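Eukaryotic Translation Initiation 4E (Schistosoma mansoni, PDB 3HXI) binds the 7-methylguanosine cap of mRNA, engages a 4E-BP peptide and, as an eIF4E, probably serves in the initiation of translation. Local coordinates at residues L139-D142 against T147-S150; M105-S110 against R119-A124; A92-D97 against L159-T164. All coordinates share one frame; numbering follows the deposited sequence.

Contact 1 of 3, residues L139-D142 against T147-S150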
loop_
_atom_site.group_PDB
_atom_site.type_symbol
_atom_site.label_atom_id
_atom_site.label_comp_id
_atom_site.label_asym_id
_atom_site.label_seq_id
_atom_site.Cartn_x
_atom_site.Cartn_y
_atom_site.Cartn_z
ATOM N N LEU A 139 -3.854 -1.704 -7.306
ATOM C CA LEU A 139 -5.240 -2.055 -7.612
ATOM C C LEU A 139 -5.245 -3.120 -8.694
ATOM O O LEU A 139 -4.322 -3.187 -9.506
ATOM C CB LEU A 139 -5.991 -0.823 -8.135
ATOM C CG LEU A 139 -6.203 0.359 -7.180
ATOM C CD1 LEU A 139 -7.300 1.284 -7.711
ATOM C CD2 LEU A 139 -6.613 -0.136 -5.798
ATOM N N THR A 140 -6.289 -3.937 -8.735
ATOM C CA THR A 140 -6.280 -5.102 -9.630
ATOM C C THR A 140 -6.576 -4.803 -11.111
ATOM O O THR A 140 -6.214 -5.603 -11.986
ATOM C CB THR A 140 -7.218 -6.208 -9.111
ATOM O OG1 THR A 140 -6.943 -7.433 -9.802
ATOM C CG2 THR A 140 -8.665 -5.816 -9.311
ATOM N N SER A 141 -7.261 -3.693 -11.376
ATOM C CA SER A 141 -7.536 -3.260 -12.750
ATOM C C SER A 141 -6.927 -1.889 -13.032
ATOM O O SER A 141 -6.461 -1.217 -12.112
ATOM C CB SER A 141 -9.042 -3.219 -13.004
ATOM O OG SER A 141 -9.579 -2.012 -12.493
ATOM N N ASP A 142 -6.940 -1.479 -14.302
ATOM C CA ASP A 142 -6.477 -0.130 -14.678
ATOM C C ASP A 142 -7.566 0.653 -15.390
ATOM O O ASP A 142 -7.335 1.762 -15.861
ATOM C CB ASP A 142 -5.205 -0.196 -15.543
ATOM C CG ASP A 142 -5.433 -0.894 -16.894
ATOM O OD1 ASP A 142 -4.466 -1.448 -17.449
ATOM O OD2 ASP A 142 -6.581 -0.908 -17.384
ATOM N N THR A 147 -14.581 3.182 -9.772
ATOM C CA THR A 147 -14.088 2.555 -8.528
ATOM C C THR A 147 -12.665 3.024 -8.199
ATOM O O THR A 147 -12.358 3.378 -7.050
ATOM C CB THR A 147 -14.098 1.019 -8.663
ATOM O OG1 THR A 147 -15.413 0.597 -9.049
ATOM C CG2 THR A 147 -13.720 0.332 -7.351
ATOM N N ILE A 148 -11.806 3.031 -9.217
ATOM C CA ILE A 148 -10.433 3.499 -9.063
ATOM C C ILE A 148 -10.427 4.930 -8.505
ATOM O O ILE A 148 -9.736 5.196 -7.528
ATOM C CB ILE A 148 -9.645 3.400 -10.380
ATOM C CG1 ILE A 148 -9.449 1.929 -10.771
ATOM C CG2 ILE A 148 -8.317 4.200 -10.294
ATOM C CD1 ILE A 148 -8.766 1.728 -12.117
ATOM N N LEU A 149 -11.240 5.819 -9.095
ATOM C CA LEU A 149 -11.375 7.196 -8.610
ATOM C C LEU A 149 -11.930 7.353 -7.199
ATOM O O LEU A 149 -11.403 8.172 -6.440
ATOM C CB LEU A 149 -12.134 8.097 -9.607
ATOM C CG LEU A 149 -11.363 8.766 -10.769
ATOM C CD1 LEU A 149 -10.482 9.923 -10.280
ATOM C CD2 LEU A 149 -10.521 7.806 -11.566
ATOM N N SER A 150 -12.968 6.597 -6.821
ATOM C CA SER A 150 -13.439 6.653 -5.420
ATOM C C SER A 150 -12.387 6.149 -4.413
ATOM O O SER A 150 -12.312 6.650 -3.286
ATOM C CB SER A 150 -14.761 5.916 -5.223
ATOM O OG SER A 150 -14.584 4.525 -5.416
#

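Contact 2 of 3, residues M105-S110 against R119-A124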
loop_
_atom_site.group_PDB
_atom_site.type_symbol
_atom_site.label_atom_id
_atom_site.label_comp_id
_atom_site.label_asym_id
_atom_site.label_seq_id
_atom_site.Cartn_x
_atom_site.Cartn_y
_atom_site.Cartn_z
ATOM N N MET A 105 -4.270 1.164 7.955
ATOM C CA MET A 105 -5.547 1.101 8.654
ATOM C C MET A 105 -6.720 1.096 7.657
ATOM O O MET A 105 -7.642 0.295 7.778
ATOM C CB MET A 105 -5.684 2.227 9.674
ATOM C CG MET A 105 -4.942 1.942 10.992
ATOM S SD MET A 105 -5.424 3.118 12.296
ATOM C CE MET A 105 -4.808 4.664 11.636
ATOM N N LEU A 106 -6.662 1.978 6.666
ATOM C CA LEU A 106 -7.698 2.061 5.645
ATOM C C LEU A 106 -7.811 0.716 4.914
ATOM O O LEU A 106 -8.916 0.213 4.699
ATOM C CB LEU A 106 -7.395 3.213 4.680
ATOM C CG LEU A 106 -8.196 3.318 3.372
ATOM C CD1 LEU A 106 -9.709 3.394 3.602
ATOM C CD2 LEU A 106 -7.689 4.491 2.537
ATOM N N LEU A 107 -6.671 0.119 4.574
ATOM C CA LEU A 107 -6.673 -1.158 3.846
ATOM C C LEU A 107 -7.129 -2.342 4.700
ATOM O O LEU A 107 -8.041 -3.054 4.300
ATOM C CB LEU A 107 -5.318 -1.457 3.210
ATOM C CG LEU A 107 -5.125 -0.979 1.763
ATOM C CD1 LEU A 107 -5.181 0.535 1.673
ATOM C CD2 LEU A 107 -3.810 -1.507 1.175
ATOM N N ILE A 108 -6.499 -2.559 5.852
ATOM C CA ILE A 108 -6.795 -3.763 6.658
ATOM C C ILE A 108 -8.180 -3.655 7.306
ATOM O O ILE A 108 -8.860 -4.662 7.512
ATOM C CB ILE A 108 -5.700 -4.057 7.743
ATOM C CG1 ILE A 108 -5.687 -2.980 8.833
ATOM C CG2 ILE A 108 -4.288 -4.236 7.106
ATOM C CD1 ILE A 108 -6.276 -3.508 10.162
ATOM N N GLY A 109 -8.601 -2.428 7.614
ATOM C CA GLY A 109 -9.940 -2.197 8.157
ATOM C C GLY A 109 -11.004 -2.217 7.071
ATOM O O GLY A 109 -12.202 -2.130 7.377
ATOM N N SER A 110 -10.572 -2.309 5.807
ATOM C CA SER A 110 -11.463 -2.250 4.632
ATOM C C SER A 110 -12.458 -1.092 4.724
ATOM O O SER A 110 -13.657 -1.275 4.499
ATOM C CB SER A 110 -12.207 -3.587 4.435
ATOM O OG SER A 110 -12.867 -3.629 3.171
ATOM N N ARG A 119 -12.650 -5.042 -3.339
ATOM C CA ARG A 119 -12.282 -6.050 -4.338
ATOM C C ARG A 119 -11.126 -5.596 -5.240
ATOM O O ARG A 119 -10.375 -6.424 -5.738
ATOM C CB ARG A 119 -13.503 -6.460 -5.175
ATOM C CG ARG A 119 -14.588 -7.180 -4.355
ATOM C CD ARG A 119 -15.674 -7.821 -5.242
ATOM N NE ARG A 119 -16.648 -6.842 -5.728
ATOM C CZ ARG A 119 -17.879 -6.710 -5.229
ATOM N NH1 ARG A 119 -18.705 -5.800 -5.710
ATOM N NH2 ARG A 119 -18.284 -7.490 -4.243
ATOM N N GLN A 120 -11.001 -4.285 -5.446
ATOM C CA GLN A 120 -9.950 -3.750 -6.318
ATOM C C GLN A 120 -8.596 -3.806 -5.634
ATOM O O GLN A 120 -7.554 -3.815 -6.304
ATOM C CB GLN A 120 -10.242 -2.293 -6.714
ATOM C CG GLN A 120 -11.176 -2.103 -7.881
ATOM C CD GLN A 120 -10.654 -2.779 -9.137
ATOM O OE1 GLN A 120 -9.580 -2.431 -9.664
ATOM N NE2 GLN A 120 -11.395 -3.761 -9.603
ATOM N N ILE A 121 -8.605 -3.838 -4.303
ATOM C CA ILE A 121 -7.364 -3.641 -3.536
ATOM C C ILE A 121 -6.449 -4.857 -3.605
ATOM O O ILE A 121 -6.869 -5.989 -3.300
ATOM C CB ILE A 121 -7.641 -3.259 -2.040
ATOM C CG1 ILE A 121 -8.441 -1.946 -1.930
ATOM C CG2 ILE A 121 -6.314 -3.212 -1.225
ATOM C CD1 ILE A 121 -7.761 -0.679 -2.470
ATOM N N CYS A 122 -5.198 -4.613 -3.987
ATOM C CA CYS A 122 -4.169 -5.644 -3.930
ATOM C C CYS A 122 -3.237 -5.438 -2.748
ATOM O O CYS A 122 -3.015 -6.353 -1.961
ATOM C CB CYS A 122 -3.356 -5.658 -5.219
ATOM S SG CYS A 122 -4.347 -6.120 -6.652
ATOM N N GLY A 123 -2.690 -4.233 -2.616
ATOM C CA GLY A 123 -1.742 -3.975 -1.533
ATOM C C GLY A 123 -1.213 -2.553 -1.493
ATOM O O GLY A 123 -1.627 -1.711 -2.298
ATOM N N ALA A 124 -0.310 -2.298 -0.552
ATOM C CA ALA A 124 0.294 -0.979 -0.349
ATOM C C ALA A 124 1.825 -1.101 -0.288
ATOM O O ALA A 124 2.367 -2.159 0.074
ATOM C CB ALA A 124 -0.243 -0.332 0.921
#

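Contact 3 of 3, residues A92-D97 against L159-T164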
loop_
_atom_site.group_PDB
_atom_site.type_symbol
_atom_site.label_atom_id
_atom_site.label_comp_id
_atom_site.label_asym_id
_atom_site.label_seq_id
_atom_site.Cartn_x
_atom_site.Cartn_y
_atom_site.Cartn_z
ATOM N N ALA A 92 8.289 17.023 2.123
ATOM C CA ALA A 92 9.159 17.188 3.291
ATOM C C ALA A 92 8.400 17.406 4.599
ATOM O O ALA A 92 8.856 16.974 5.639
ATOM C CB ALA A 92 10.175 18.310 3.071
ATOM N N ARG A 93 7.242 18.066 4.559
ATOM C CA ARG A 93 6.521 18.370 5.807
ATOM C C ARG A 93 5.742 17.184 6.370
ATOM O O ARG A 93 5.342 17.208 7.524
ATOM C CB ARG A 93 5.570 19.565 5.614
ATOM C CG ARG A 93 4.210 19.199 5.068
ATOM C CD ARG A 93 3.182 20.315 5.252
ATOM N NE ARG A 93 2.994 21.064 4.011
ATOM C CZ ARG A 93 2.160 22.096 3.849
ATOM N NH1 ARG A 93 1.399 22.530 4.854
ATOM N NH2 ARG A 93 2.092 22.709 2.669
ATOM N N GLN A 94 5.515 16.149 5.553
ATOM C CA GLN A 94 4.634 15.040 5.966
ATOM C C GLN A 94 5.351 14.010 6.828
ATOM O O GLN A 94 6.508 13.717 6.578
ATOM C CB GLN A 94 4.092 14.336 4.724
ATOM C CG GLN A 94 3.112 15.154 3.956
ATOM C CD GLN A 94 2.690 14.455 2.677
ATOM O OE1 GLN A 94 3.532 14.030 1.868
ATOM N NE2 GLN A 94 1.396 14.302 2.506
ATOM N N ASP A 95 4.663 13.461 7.832
ATOM C CA ASP A 95 5.202 12.361 8.634
ATOM C C ASP A 95 4.902 11.028 7.938
ATOM O O ASP A 95 3.737 10.673 7.796
ATOM C CB ASP A 95 4.540 12.378 10.019
ATOM C CG ASP A 95 5.029 11.272 10.919
ATOM O OD1 ASP A 95 6.019 10.572 10.583
ATOM O OD2 ASP A 95 4.416 11.108 11.984
ATOM N N VAL A 96 5.936 10.289 7.547
ATOM C CA VAL A 96 5.729 9.021 6.814
ATOM C C VAL A 96 5.159 7.929 7.725
ATOM O O VAL A 96 4.519 6.994 7.248
ATOM C CB VAL A 96 6.984 8.522 6.043
ATOM C CG1 VAL A 96 7.268 9.421 4.848
ATOM C CG2 VAL A 96 8.244 8.418 6.933
ATOM N N ASP A 97 5.412 8.042 9.034
ATOM C CA ASP A 97 4.814 7.107 10.001
ATOM C C ASP A 97 3.288 7.225 9.995
ATOM O O ASP A 97 2.597 6.213 9.958
ATOM C CB ASP A 97 5.325 7.377 11.411
ATOM C CG ASP A 97 6.763 6.935 11.620
ATOM O OD1 ASP A 97 7.302 6.167 10.794
ATOM O OD2 ASP A 97 7.349 7.355 12.644
ATOM N N LEU A 159 -5.352 10.096 4.238
ATOM C CA LEU A 159 -3.955 10.509 4.377
ATOM C C LEU A 159 -3.777 12.021 4.467
ATOM O O LEU A 159 -2.664 12.501 4.677
ATOM C CB LEU A 159 -3.097 9.891 3.288
ATOM C CG LEU A 159 -2.626 8.451 3.521
ATOM C CD1 LEU A 159 -3.783 7.458 3.808
ATOM C CD2 LEU A 159 -1.827 7.990 2.320
ATOM N N GLU A 160 -4.894 12.754 4.345
ATOM C CA GLU A 160 -4.913 14.217 4.440
ATOM C C GLU A 160 -3.927 14.814 3.426
ATOM O O GLU A 160 -3.121 15.696 3.745
ATOM C CB GLU A 160 -4.625 14.691 5.880
ATOM C CG GLU A 160 -5.517 14.014 6.939
ATOM C CD GLU A 160 -5.369 14.598 8.343
ATOM O OE1 GLU A 160 -4.490 15.450 8.571
ATOM O OE2 GLU A 160 -6.157 14.203 9.231
ATOM N N LEU A 161 -4.007 14.303 2.199
ATOM C CA LEU A 161 -3.103 14.695 1.127
ATOM C C LEU A 161 -3.568 15.941 0.403
ATOM O O LEU A 161 -4.754 16.121 0.137
ATOM C CB LEU A 161 -2.953 13.575 0.100
ATOM C CG LEU A 161 -2.492 12.201 0.563
ATOM C CD1 LEU A 161 -2.398 11.264 -0.641
ATOM C CD2 LEU A 161 -1.140 12.253 1.291
ATOM N N GLU A 162 -2.602 16.779 0.053
ATOM C CA GLU A 162 -2.897 18.016 -0.643
ATOM C C GLU A 162 -2.481 17.956 -2.106
ATOM O O GLU A 162 -3.245 18.354 -2.986
ATOM C CB GLU A 162 -2.268 19.189 0.113
ATOM C CG GLU A 162 -3.175 19.636 1.268
ATOM C CD GLU A 162 -2.503 20.574 2.234
ATOM O OE1 GLU A 162 -1.911 21.576 1.780
ATOM O OE2 GLU A 162 -2.574 20.311 3.455
ATOM N N ASP A 163 -1.291 17.425 -2.359
ATOM C CA ASP A 163 -0.758 17.336 -3.702
ATOM C C ASP A 163 -1.487 16.275 -4.512
ATOM O O ASP A 163 -2.049 15.318 -3.949
ATOM C CB ASP A 163 0.735 17.022 -3.669
ATOM C CG ASP A 163 1.548 18.149 -3.094
ATOM O OD1 ASP A 163 0.951 19.166 -2.720
ATOM O OD2 ASP A 163 2.776 18.028 -3.043
ATOM N N THR A 164 -1.444 16.456 -5.830
ATOM C CA THR A 164 -2.061 15.539 -6.772
ATOM C C THR A 164 -1.491 14.137 -6.641
ATOM O O THR A 164 -0.254 13.952 -6.553
ATOM C CB THR A 164 -1.830 16.018 -8.217
ATOM O OG1 THR A 164 -2.402 17.314 -8.366
ATOM C CG2 THR A 164 -2.457 15.053 -9.234
HETATM O O HOH W 1 -0.467 13.944 5.401
#

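Contact 1 of 3, residues L139-D142 against T147-S150
Leu-139 and Ile-148 bring the two backbones closest, their CA atoms 7.7 Å apart, where the end of strand 134-139 and the loop after it pass the first part of helix 145-159. Both side chains point at the opposite segment and cross obliquely. Leu-139 reaches over with one methyl branch. Its CD1 lies 3.8 Å from CG1 of Ile-148 and 4.0 Å from CG2 of the same residue, so it rests where the isoleucine branches. The CG1 arm of the isoleucine reaches farther. CG1 stands anti to the carbonyl carbon (chi1 -67°) and the chain then runs on extended (chi2 176°), which carries CD1 past the leucine and up to the loop. There CD1 packs on the backbone, 3.7 Å from O of Ser-141 and 3.6 Å from C of Asp-142. It also lies 3.8 Å from OG of Ser-141. That hydroxyl has its strongest partner elsewhere, in OE1 of Gln-120. The side chain of Asp-142 leaves its backbone heading away from the helix, and it touches Phe-167 and Pro-169. Phe-167 of strand 166-169 also touches both Leu-139 and Ile-148, and Tyr-187 adds to the packing on Ile-148. The contact joins a strand end to the helix that follows it in the eIF4E fold. It is held by apolar packing, with polar bonds made to neighbouring parts of the chain. The chemistry probably has a cost: O of Ser-141 is buried beside the isoleucine methyl and has no hydrogen-bond partner in the model.

Contact 2 of 3, residues M105-S110 against R119-A124
Leu-107 points from helix 96-108 toward the start of strand 121-127, and Ile-121 points back at it. The two side chains meet at an oblique angle. The leucine does the touching with CG and CD2, which lie side by side against a single methyl of the isoleucine. Ile-121 CG2 is 3.9 Å from Leu-107 CD2 and also 3.9 Å from Leu-107 CG. With CG2 anti to the backbone N of Ile-121, it is this methyl that meets the leucine. Leu-107 CD2 also reaches further along the strand, where it lies 3.8 Å from CB of Ala-124. Between these two side chains it meets bare backbone, 3.9 Å from C of Gly-123. One leucine methyl thus bears on three strand residues. Trp-16 of strand 11-21 and Trp-112 both touch Leu-107 and Ile-121, and Met-66 touches Leu-107. All four residues that touch are buried. The strand is irregular here. Cys-122 and Gly-123 both face Trp-138, a classic beta bulge. The helix ends in a Schellman motif, with Ser-110 at positive phi, and the bound peptide packs on Met-105, Ile-108 and Ser-110. This is helix-on-sheet packing of the eIF4E fold, in which helices cover the convex face of a curved antiparallel sheet and offer their outer side to 4E-BP.

Contact 3 of 3, residues A92-D97 against L159-T164
Gln-94 meets Leu-161 where the loop leading into helix 96-108 passes the turn after helix 145-159, at the surface of the eIF4E fold. The two side chains cross at about a right angle. The amide nitrogen NE2 of Gln-94 lies 3.5 Å from methyl CD2 of Leu-161, a van der Waals touch. The glutamine gets there by an extended chain (chi2 176°) that spans the gap between backbones whose CA atoms are 9.1 Å apart. Farther out, Arg-93 comes near Glu-162. Arg-93 NH2 is 4.3 Å from Glu-162 OE1, beyond a salt bridge. The oxygen sits well out of the guanidinium plane, so any attraction is probably of charge alone, with no N-H aimed at it. A water links the segments unevenly: it donates to O of Leu-159 at 2.7 Å and takes only a weak bond, 3.5 Å, from NE2 of Gln-94. The other end of the glutamine amide is tied back to its own loop, OE1 accepting from N of Thr-91. Leu-99 of helix 96-108 touches Gln-94, Leu-159 and Leu-161. Ile-88 touches Leu-159 and Leu-161. Glu-160, at positive phi, belongs to a Schellman motif closing helix 145-159. Asp-95 is the N-cap of helix 96-108. Its OD1 accepts from N of Asp-97 at 3.0 Å, with the N-H coming from above the carboxylate plane, 64° out of it.

Overall arrangement
Contacts 1 and 2 are neighbours, with centres 12 Å apart, and follow each other along the chain. They touch directly. Thr-140 N lies 2.7 Å from Gln-120 O, a probable hydrogen bond, and Leu-139 CD2 packs 3.6 Å from Ile-121 CD1. Contact 3 stands apart, its centre 21 Å from that of contact 1 and 19 Å from that of contact 2. It closes the long loop that holds both. Contacts 2 and 3 share helix 96-108, near its end and its start. The bound m7GpppG is about 14 Å from the side chain of Leu-139 and about 12 Å from Gly-123. The 4E-BP peptide lies against segment 105-110 of contact 2.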